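Local coordinates for aminotransferase, class I and II (Erwinia tasmaniensis, PDB 5Z0Q), which belongs to the class I and II aminotransferase family of pyridoxal-5'-phosphate proteins and assembles from two copies of the same chain, at residues S22-W27 / I40-F45. Residues are numbered along the deposited sequence; the frame is centred on the assembly and turned at random.
Sequences SDSLKW and IADTDF
Lys26 reaches across to Asp42 and Asp44 with CG anti to the backbone N (chi1 -173°) and the chain extended beyond CG, which carries NZ to the far segment. There NZ donates to the carbonyl O of Asp42 at 3.1 Å, nearly in line with that C=O (161°), and forms a salt bridge to Asp44 OD1 whose hydrogen bond, at 3.5 Å, is weak. The same OD1 accepts from Trp27 NE1 at 3.0 Å. This N-H points almost straight at it (172°), with the oxygen in the indole plane, yet reaches it from above the carboxylate plane. Asp44 OD1 thus joins the lysine and the tryptophan, and Arg20 adds a long, weak ion pair. Lys26, Asp42 and Asp44 are buried, and here polar bonds converge on two acceptors, making this the closer-packed part. The aliphatic stem of Lys26 continues it: CD lies alongside Asp42 OD1, and CB rests on Ile40 CG2 at 3.6 Å. The partly exposed end is looser, since Leu25 and Ile40 meet through a single methyl pair, CD2 to CD1 at 3.8 Å, beside Val68 and Tyr66 of the second subunit. With the Ile40 side chain about 7 Å from pyridoxal-5'-phosphate, the contact ties the loops before and after strand 36-38 together at the dimer interface, near the cofactor site of a fold-type I pyridoxal-5'-phosphate enzyme, the fold of class I and II aminotransferases.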
ATOM      1  N   SER A  22     -15.206 -15.322   6.727  1.00 50.34           N
ATOM      2  CA  SER A  22     -14.769 -14.279   5.808  1.00 40.58           C
ATOM      3  C   SER A  22     -13.249 -14.269   5.754  1.00 42.92           C
ATOM      4  O   SER A  22     -12.611 -15.302   5.978  1.00 52.05           O
ATOM      5  CB  SER A  22     -15.306 -12.912   6.234  1.00 38.19           C
ATOM      6  OG  SER A  22     -14.630 -12.433   7.383  1.00 44.64           O
ATOM      7  N   ASP A  23     -12.657 -13.113   5.458  1.00 39.67           N
ATOM      8  CA  ASP A  23     -11.209 -12.962   5.482  1.00 37.37           C
ATOM      9  C   ASP A  23     -10.738 -12.127   6.665  1.00 30.27           C
ATOM     10  O   ASP A  23      -9.582 -11.692   6.685  1.00 29.87           O
ATOM     11  CB  ASP A  23     -10.711 -12.350   4.170  1.00 28.87           C
ATOM     12  CG  ASP A  23     -11.353 -11.009   3.864  1.00 35.27           C
ATOM     13  OD1 ASP A  23     -12.276 -10.601   4.601  1.00 36.79           O
ATOM     14  OD2 ASP A  23     -10.933 -10.361   2.882  1.00 37.73           O
ATOM     15  N   SER A  24     -11.600 -11.904   7.654  1.00 27.74           N
ATOM     16  CA  SER A  24     -11.251 -11.058   8.788  1.00 31.04           C
ATOM     17  C   SER A  24     -10.169 -11.710   9.639  1.00 26.41           C
ATOM     18  O   SER A  24     -10.296 -12.869  10.047  1.00 30.80           O
ATOM     19  CB  SER A  24     -12.489 -10.776   9.637  1.00 27.31           C
ATOM     20  OG  SER A  24     -12.138 -10.127  10.848  1.00 30.55           O
ATOM     21  N   LEU A  25      -9.101 -10.957   9.911  1.00 26.30           N
ATOM     22  CA  LEU A  25      -8.061 -11.448  10.807  1.00 24.93           C
ATOM     23  C   LEU A  25      -8.585 -11.608  12.226  1.00 22.67           C
ATOM     24  O   LEU A  25      -8.056 -12.420  12.995  1.00 28.64           O
ATOM     25  CB  LEU A  25      -6.859 -10.498  10.775  1.00 25.30           C
ATOM     26  CG  LEU A  25      -5.655 -10.824  11.663  1.00 24.28           C
ATOM     27  CD1 LEU A  25      -5.145 -12.227  11.382  1.00 22.60           C
ATOM     28  CD2 LEU A  25      -4.551  -9.798  11.454  1.00 16.56           C
ATOM     29  N   LYS A  26      -9.624 -10.852  12.587  1.00 27.41           N
ATOM     30  CA  LYS A  26     -10.164 -10.912  13.941  1.00 23.65           C
ATOM     31  C   LYS A  26     -10.754 -12.285  14.241  1.00 24.17           C
ATOM     32  O   LYS A  26     -10.433 -12.900  15.263  1.00 29.18           O
ATOM     33  CB  LYS A  26     -11.219  -9.819  14.125  1.00 26.13           C
ATOM     34  CG  LYS A  26     -11.730  -9.684  15.550  1.00 29.75           C
ATOM     35  CD  LYS A  26     -12.716  -8.535  15.678  1.00 25.12           C
ATOM     36  CE  LYS A  26     -13.078  -8.279  17.132  1.00 26.71           C
ATOM     37  NZ  LYS A  26     -14.031  -7.144  17.285  1.00 34.02           N
ATOM     38  N   TRP A  27     -11.616 -12.784  13.356  1.00 25.68           N
ATOM     39  CA  TRP A  27     -12.356 -14.015  13.600  1.00 26.81           C
ATOM     40  C   TRP A  27     -11.662 -15.255  13.046  1.00 32.77           C
ATOM     41  O   TRP A  27     -12.317 -16.288  12.870  1.00 42.93           O
ATOM     42  CB  TRP A  27     -13.766 -13.898  13.019  1.00 28.36           C
ATOM     43  CG  TRP A  27     -14.640 -12.961  13.786  1.00 26.16           C
ATOM     44  CD1 TRP A  27     -14.693 -11.604  13.667  1.00 28.35           C
ATOM     45  CD2 TRP A  27     -15.587 -13.313  14.799  1.00 22.75           C
ATOM     46  NE1 TRP A  27     -15.615 -11.087  14.543  1.00 29.97           N
ATOM     47  CE2 TRP A  27     -16.178 -12.117  15.250  1.00 29.61           C
ATOM     48  CE3 TRP A  27     -15.993 -14.523  15.370  1.00 23.92           C
ATOM     49  CZ2 TRP A  27     -17.154 -12.096  16.245  1.00 33.64           C
ATOM     50  CZ3 TRP A  27     -16.961 -14.500  16.355  1.00 24.81           C
ATOM     51  CH2 TRP A  27     -17.531 -13.295  16.783  1.00 29.32           C
ATOM     52  N   ILE A  40      -8.012  -7.514  18.066  1.00 18.92           N
ATOM     53  CA  ILE A  40      -7.537  -6.541  17.090  1.00 26.20           C
ATOM     54  C   ILE A  40      -8.532  -5.391  16.969  1.00 25.72           C
ATOM     55  O   ILE A  40      -9.751  -5.565  17.113  1.00 24.47           O
ATOM     56  CB  ILE A  40      -7.277  -7.222  15.732  1.00 25.16           C
ATOM     57  CG1 ILE A  40      -6.404  -6.336  14.840  1.00 27.12           C
ATOM     58  CG2 ILE A  40      -8.580  -7.570  15.033  1.00 18.67           C
ATOM     59  CD1 ILE A  40      -5.942  -7.022  13.569  1.00 18.26           C
ATOM     60  N   ALA A  41      -8.003  -4.193  16.713  1.00 25.07           N
ATOM     61  CA  ALA A  41      -8.771  -2.954  16.838  1.00 27.30           C
ATOM     62  C   ALA A  41      -9.578  -2.693  15.565  1.00 33.43           C
ATOM     63  O   ALA A  41      -9.265  -1.828  14.743  1.00 36.52           O
ATOM     64  CB  ALA A  41      -7.845  -1.792  17.163  1.00 26.19           C
ATOM     65  N   ASP A  42     -10.649  -3.468  15.416  1.00 26.99           N
ATOM     66  CA  ASP A  42     -11.651  -3.211  14.394  1.00 26.35           C
ATOM     67  C   ASP A  42     -12.996  -3.691  14.916  1.00 34.80           C
ATOM     68  O   ASP A  42     -13.066  -4.595  15.753  1.00 33.36           O
ATOM     69  CB  ASP A  42     -11.305  -3.888  13.057  1.00 28.73           C
ATOM     70  CG  ASP A  42     -11.413  -5.403  13.112  1.00 33.23           C
ATOM     71  OD1 ASP A  42     -11.250  -5.980  14.207  1.00 47.92           O
ATOM     72  OD2 ASP A  42     -11.653  -6.019  12.052  1.00 27.26           O
ATOM     73  N   THR A  43     -14.060  -3.068  14.430  1.00 29.40           N
ATOM     74  CA  THR A  43     -15.397  -3.414  14.884  1.00 32.24           C
ATOM     75  C   THR A  43     -16.025  -4.452  13.961  1.00 30.15           C
ATOM     76  O   THR A  43     -15.587  -4.663  12.828  1.00 27.50           O
ATOM     77  CB  THR A  43     -16.282  -2.168  14.961  1.00 33.99           C
ATOM     78  OG1 THR A  43     -16.390  -1.569  13.664  1.00 32.04           O
ATOM     79  CG2 THR A  43     -15.691  -1.155  15.934  1.00 26.60           C
ATOM     80  N   ASP A  44     -17.062  -5.114  14.473  1.00 30.06           N
ATOM     81  CA  ASP A  44     -17.829  -6.085  13.706  1.00 33.69           C
ATOM     82  C   ASP A  44     -19.011  -5.450  12.984  1.00 29.73           C
ATOM     83  O   ASP A  44     -19.943  -6.162  12.590  1.00 33.25           O
ATOM     84  CB  ASP A  44     -18.316  -7.212  14.620  1.00 27.03           C
ATOM     85  CG  ASP A  44     -17.174  -7.962  15.279  1.00 31.02           C
ATOM     86  OD1 ASP A  44     -16.103  -8.093  14.649  1.00 31.10           O
ATOM     87  OD2 ASP A  44     -17.347  -8.421  16.428  1.00 28.78           O
ATOM     88  N   PHE A  45     -18.990  -4.134  12.796  1.00 26.30           N
ATOM     89  CA  PHE A  45     -20.123  -3.409  12.244  1.00 26.26           C
ATOM     90  C   PHE A  45     -20.012  -3.296  10.730  1.00 27.13           C
ATOM     91  O   PHE A  45     -18.941  -3.001  10.191  1.00 30.40           O
ATOM     92  CB  PHE A  45     -20.218  -2.012  12.861  1.00 27.88           C
ATOM     93  CG  PHE A  45     -20.324  -2.016  14.360  1.00 31.15           C
ATOM     94  CD1 PHE A  45     -21.009  -3.024  15.018  1.00 32.93           C
ATOM     95  CD2 PHE A  45     -19.731  -1.016  15.111  1.00 29.72           C
ATOM     96  CE1 PHE A  45     -21.104  -3.031  16.398  1.00 32.72           C
ATOM     97  CE2 PHE A  45     -19.823  -1.017  16.491  1.00 28.56           C
ATOM     98  CZ  PHE A  45     -20.510  -2.025  17.135  1.00 24.99           C
TER